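CrRbcX-IIa (Chlamydomonas reinhardtii, PDB 5BS1) acts as an assembly chaperone for Rubisco, probably by binding the Rubisco large subunit as a homodimer of helical subunits. Local coordinates at the interface of chains A and B. Numbering follows the deposited sequence. Chains: chain A/B, CrRbcX-IIa.

Contact 1: the interface of chains A and B. Residues chain A 101, 105; chain B 7-9, 14-15.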
ATOM      1  N   LYS A 101       8.160   2.381  11.345  1.00  9.87           N
ATOM      2  CA  LYS A 101       8.564   1.005  11.130  1.00 10.51           C
ATOM      3  C   LYS A 101       8.238   0.541   9.713  1.00  9.70           C
ATOM      4  O   LYS A 101       9.027  -0.144   9.071  1.00 10.08           O
ATOM      5  CB  LYS A 101       7.870   0.100  12.171  1.00 11.60           C
ATOM      6  CG  LYS A 101       8.113  -1.369  12.009  1.00 13.42           C
ATOM      7  CD  LYS A 101       7.359  -2.163  13.070  1.00 15.13           C
ATOM      8  CE  LYS A 101       8.039  -2.102  14.411  1.00 16.26           C
ATOM      9  NZ  LYS A 101       7.322  -3.019  15.350  1.00 16.76           N
HETATM   10  N   MSE A 105      11.071  -0.820   7.191  0.60 11.96           N
HETATM   11  CA  MSE A 105      11.018  -2.193   6.656  0.60 12.79           C
HETATM   12  C   MSE A 105      11.045  -2.158   5.141  0.60 11.70           C
HETATM   13  O   MSE A 105      11.806  -2.902   4.489  0.60 11.02           O
HETATM   14  CB  MSE A 105       9.773  -2.973   7.098  0.60 15.19           C
HETATM   15  CG  MSE A 105       9.867  -3.445   8.544  0.60 16.96           C
HETATM   16 SE   MSE A 105       8.419  -4.702   8.982  0.60 24.96          SE
HETATM   17  CE  MSE A 105       6.868  -3.498   8.960  0.60 19.18           C
TER
ATOM     18  N   SER B   7      12.385  -1.754  14.331  1.00 20.73           N
ATOM     19  CA  SER B   7      11.890  -1.634  12.957  1.00 22.85           C
ATOM     20  C   SER B   7      11.547  -3.037  12.404  1.00 22.93           C
ATOM     21  O   SER B   7      11.664  -3.271  11.205  1.00 24.79           O
ATOM     22  CB  SER B   7      12.885  -0.915  12.021  1.00 23.92           C
ATOM     23  OG  SER B   7      14.123  -1.599  12.039  1.00 24.77           O
ATOM     24  N   PHE B   8      11.135  -3.939  13.285  1.00 21.99           N
ATOM     25  CA  PHE B   8      10.779  -5.301  12.882  1.00 23.66           C
ATOM     26  C   PHE B   8       9.322  -5.683  13.164  1.00 22.57           C
ATOM     27  O   PHE B   8       8.700  -5.189  14.107  1.00 21.35           O
ATOM     28  CB  PHE B   8      11.782  -6.252  13.530  1.00 26.54           C
ATOM     29  CG  PHE B   8      13.198  -5.856  13.239  1.00 29.18           C
ATOM     30  CD1 PHE B   8      13.763  -6.177  12.024  1.00 30.86           C
ATOM     31  CD2 PHE B   8      13.907  -5.035  14.118  1.00 31.75           C
ATOM     32  CE1 PHE B   8      15.049  -5.771  11.713  1.00 33.81           C
ATOM     33  CE2 PHE B   8      15.194  -4.627  13.816  1.00 32.28           C
ATOM     34  CZ  PHE B   8      15.759  -4.993  12.608  1.00 32.71           C
ATOM     35  N   SER B   9       8.771  -6.524  12.293  1.00 22.66           N
ATOM     36  CA  SER B   9       7.407  -6.961  12.396  1.00 22.96           C
ATOM     37  C   SER B   9       7.218  -8.245  11.614  1.00 23.35           C
ATOM     38  O   SER B   9       7.751  -8.408  10.510  1.00 23.61           O
ATOM     39  CB  SER B   9       6.509  -5.899  11.785  1.00 23.51           C
ATOM     40  OG  SER B   9       5.161  -6.168  12.052  1.00 25.78           O
ATOM     41  N   GLU B  14       1.389  -3.349   9.032  1.00  8.79           N
ATOM     42  CA  GLU B  14       2.635  -2.684   8.713  1.00  9.15           C
ATOM     43  C   GLU B  14       3.473  -3.463   7.704  1.00  9.42           C
ATOM     44  O   GLU B  14       4.004  -2.871   6.759  1.00  9.23           O
ATOM     45  CB  GLU B  14       3.447  -2.419   9.978  1.00  9.10           C
ATOM     46  CG  GLU B  14       2.860  -1.329  10.844  1.00  9.45           C
ATOM     47  CD  GLU B  14       1.861  -1.810  11.892  1.00 10.04           C
ATOM     48  OE1 GLU B  14       1.480  -3.008  11.903  1.00 10.88           O
ATOM     49  OE2 GLU B  14       1.451  -0.960  12.729  1.00 10.15           O
ATOM     50  N   ARG B  15       3.569  -4.780   7.891  1.00  9.86           N
ATOM     51  CA  ARG B  15       4.294  -5.606   6.923  1.00 10.94           C
ATOM     52  C   ARG B  15       3.584  -5.588   5.568  1.00 10.07           C
ATOM     53  O   ARG B  15       4.220  -5.506   4.533  1.00 10.01           O
ATOM     54  CB  ARG B  15       4.509  -7.026   7.417  1.00 12.55           C
ATOM     55  CG  ARG B  15       5.139  -7.862   6.321  1.00 15.62           C
ATOM     56  CD  ARG B  15       5.863  -9.058   6.835  1.00 17.81           C
ATOM     57  NE  ARG B  15       7.074  -8.642   7.507  1.00 19.58           N
ATOM     58  CZ  ARG B  15       8.210  -8.291   6.893  1.00 20.36           C
ATOM     59  NH1 ARG B  15       8.318  -8.319   5.566  1.00 20.70           N
ATOM     60  NH2 ARG B  15       9.232  -7.886   7.626  1.00 22.04           N
TER
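B:Ser7, B:Phe8 and B:Ser9 form a stretch of N-terminal loop, extended at B:Phe8 and B:Ser9 but not at B:Ser7, that runs across the side chains of A:Lys101 and A:Met105, which stand one turn apart on helix 99-121 of the other chain. Where an extended segment lies on a helix, its backbone carbonyls can be read by side chains, and here A:Lys101 does the reading. Its CG points away from the backbone N (chi1 176°), the chain runs on straight to CD, and a bend at chi3 turns the side-chain amine nitrogen NZ of A:Lys101 to the carbonyl O of B:Phe8, a hydrogen bond of 2.9 Å. The donor stands 27° from the carbonyl plane, so the bond is somewhat tilted. The methylenes of the lysine add apolar contact on the way: CG of A:Lys101 lies 3.9 Å from CA of B:Ser7, and CD passes near CB of B:Ser9.

A:Met105, a selenomethionine, reaches into the angle between the loop and the start of helix 13-37 of chain B. SE of A:Met105 touches CB of B:Ser9 at 3.6 Å, while the bend at chi3 carries the terminal methyl CE to the helix, 3.7 Å from CB of B:Glu14 and close to CA of B:Arg15. The side chain of B:Arg15 crosses that of A:Met105 at about a right angle and brings its NH2 to 3.6 Å from SE of A:Met105.

This arginine is held by its own chain. NE and NH2 both bond side-on to the carbonyl O of B:Ser9, which lies in the guanidinium plane; the two donors fix the rotation of that plane and tie the loop back to the helix, which may stiffen the surface that A:Met105 meets. The two bonds meet the carbonyl differently: NH2 lies nearly along the C=O direction, whereas NE of B:Arg15, 3.1 Å from O of B:Ser9, sits above the carbonyl plane.

Contact 2: the interface of chains A and B. Residues chain A 69, 72-73, 87, 90; chain B 113-114, 117.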
ATOM      1  N   ASP A  69     -14.373   4.563   1.259  1.00 13.14           N
ATOM      2  CA  ASP A  69     -15.484   5.487   1.607  1.00 13.30           C
ATOM      3  C   ASP A  69     -16.807   5.162   0.917  1.00 14.49           C
ATOM      4  O   ASP A  69     -17.851   5.398   1.503  1.00 15.02           O
ATOM      5  CB  ASP A  69     -15.084   6.928   1.342  1.00 13.54           C
ATOM      6  CG  ASP A  69     -13.896   7.365   2.181  1.00 13.92           C
ATOM      7  OD1 ASP A  69     -13.712   6.847   3.304  1.00 13.02           O
ATOM      8  OD2 ASP A  69     -13.169   8.260   1.734  1.00 13.08           O
HETATM    9  N   MSE A  72     -18.029   2.468   3.036  1.00 11.81           N
HETATM   10  CA  MSE A  72     -18.497   2.984   4.313  1.00 12.43           C
HETATM   11  C   MSE A  72     -19.862   3.644   4.159  1.00 11.81           C
HETATM   12  O   MSE A  72     -20.693   3.524   5.032  1.00 12.20           O
HETATM   13  CB  MSE A  72     -17.470   3.971   4.884  1.00 12.54           C
HETATM   14  CG  MSE A  72     -17.810   4.375   6.315  1.00 13.87           C
HETATM   15 SE   MSE A  72     -17.684   2.869   7.558  1.00 15.95          SE
HETATM   16  CE  MSE A  72     -15.735   2.865   7.606  1.00 13.43           C
ATOM     17  N   ALA A  73     -20.088   4.353   3.064  1.00 12.40           N
ATOM     18  CA  ALA A  73     -21.373   4.991   2.837  1.00 13.22           C
ATOM     19  C   ALA A  73     -22.476   3.945   2.709  1.00 13.23           C
ATOM     20  O   ALA A  73     -23.562   4.144   3.217  1.00 14.13           O
ATOM     21  CB  ALA A  73     -21.312   5.823   1.572  1.00 14.00           C
HETATM   22  N   MSE A  87     -15.963   3.846  11.581  1.00  9.44           N
HETATM   23  CA  MSE A  87     -15.305   5.163  11.377  1.00 10.18           C
HETATM   24  C   MSE A  87     -14.413   5.523  12.534  1.00 10.08           C
HETATM   25  O   MSE A  87     -13.298   5.974  12.334  1.00  8.48           O
HETATM   26  CB  MSE A  87     -16.357   6.245  11.150  1.00 12.56           C
HETATM   27  CG  MSE A  87     -16.779   6.130   9.702  1.00 14.15           C
HETATM   28 SE   MSE A  87     -17.910   7.579   9.006  1.00 23.07          SE
HETATM   29  CE  MSE A  87     -19.335   6.664   9.911  1.00 17.38           C
ATOM     30  N   ARG A  90     -11.239   3.142  12.492  1.00  8.74           N
ATOM     31  CA  ARG A  90     -10.265   3.413  11.433  1.00  8.36           C
ATOM     32  C   ARG A  90      -9.534   4.739  11.663  1.00  8.76           C
ATOM     33  O   ARG A  90      -8.371   4.868  11.299  1.00  9.54           O
ATOM     34  CB  ARG A  90     -10.868   3.334  10.029  1.00  8.19           C
ATOM     35  CG  ARG A  90     -11.698   4.540   9.609  1.00  8.52           C
ATOM     36  CD  ARG A  90     -12.264   4.348   8.222  1.00  8.98           C
ATOM     37  NE  ARG A  90     -13.038   5.497   7.788  1.00  8.53           N
ATOM     38  CZ  ARG A  90     -13.448   5.714   6.534  1.00  9.08           C
ATOM     39  NH1 ARG A  90     -13.171   4.859   5.572  1.00 10.04           N
ATOM     40  NH2 ARG A  90     -14.176   6.791   6.243  1.00  9.71           N
TER
ATOM     41  N   ALA B 113     -13.069  12.329   5.486  1.00  7.96           N
ATOM     42  CA  ALA B 113     -14.093  11.398   5.040  1.00  7.95           C
ATOM     43  C   ALA B 113     -15.080  11.059   6.150  1.00  8.11           C
ATOM     44  O   ALA B 113     -16.294  11.030   5.923  1.00  9.56           O
ATOM     45  CB  ALA B 113     -13.470  10.137   4.503  1.00  8.09           C
ATOM     46  N   ASN B 114     -14.567  10.821   7.350  1.00  8.08           N
ATOM     47  CA  ASN B 114     -15.453  10.538   8.485  1.00  8.20           C
ATOM     48  C   ASN B 114     -16.360  11.729   8.726  1.00  8.38           C
ATOM     49  O   ASN B 114     -17.560  11.540   8.896  1.00  9.30           O
ATOM     50  CB  ASN B 114     -14.669  10.227   9.739  1.00  8.20           C
ATOM     51  CG  ASN B 114     -14.031   8.838   9.724  1.00  8.13           C
ATOM     52  OD1 ASN B 114     -14.279   8.020   8.849  1.00  8.17           O
ATOM     53  ND2 ASN B 114     -13.317   8.543  10.785  1.00  8.26           N
ATOM     54  N   LEU B 117     -19.130  11.956   6.033  1.00 12.06           N
ATOM     55  CA  LEU B 117     -20.139  10.920   6.170  1.00 13.68           C
ATOM     56  C   LEU B 117     -21.032  11.179   7.367  1.00 14.46           C
ATOM     57  O   LEU B 117     -22.259  11.027   7.291  1.00 12.17           O
ATOM     58  CB  LEU B 117     -19.465   9.543   6.266  1.00 15.49           C
ATOM     59  CG  LEU B 117     -18.854   9.072   4.955  1.00 17.51           C
ATOM     60  CD1 LEU B 117     -17.854   7.932   5.169  1.00 19.54           C
ATOM     61  CD2 LEU B 117     -19.941   8.653   3.978  1.00 20.14           C
TER
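The guanidinium of A:Arg90 has the terminal methyl CE of A:Met72 over one face, 3.6 Å above the plane and displaced from the middle of the group, and the side-chain amide of B:Asn114 at its edge, the two planes being nearly coplanar, 20° apart. Such edge-on pairing lets one oxygen satisfy two donors: NE and NH2 of A:Arg90 both bond to OD1 of B:Asn114, NE at 3.0 Å and NH2 at 2.9 Å. NE uses an in-plane lone pair of the amide oxygen, whereas NH2 approaches tilted from the carbonyl plane. With CG of A:Arg90 between the backbone N and carbonyl carbon (chi1 77°), the straight chain beyond carries the guanidinium to this oxygen.

A second shell positions this group. NH1 and NH2 grip OD1 of A:Asp69 end-on in a salt bridge within chain A, the oxygen about 20° out of the guanidinium plane; together with the pair to B:Asn114, this should restrain the guanidinium's rotation. The aspartate carboxylate rests against CB of B:Ala113.

The side chains of A:Met87 and B:Asn114 lie alongside, pointing opposite ways, and ND2 makes a weak hydrogen bond to the carbonyl O of A:Met87. B:Leu117 inserts between helices 69-78 and 80-96, against the selenomethionines A:Met72 and A:Met87: CB of B:Leu117 meets SE of A:Met87 at 3.7 Å. CD1 of B:Leu117 lies 3.7 Å from CG of A:Met72, the two side chains roughly perpendicular, and CD2 of B:Leu117 4.0 Å from CB of A:Ala73.

The centres of the C-alpha atoms of contact 1 and contact 2 lie about 27 Å apart, and both draw on helix 99-121, though from opposite chains: A:Lys101 and A:Met105 near its start in contact 1, B:Ala113, B:Asn114 and B:Leu117 toward its end in contact 2. Because the interface is two-fold symmetric, each contact has a twin with the chains exchanged, and each copy of this helix therefore meets the partner near both ends, its start against the N-terminal loop and helix 13-37, its later turns against helices 69-78 and 80-96. Such spaced anchoring would suit a stable dimer, the form expected for an RbcX chaperone.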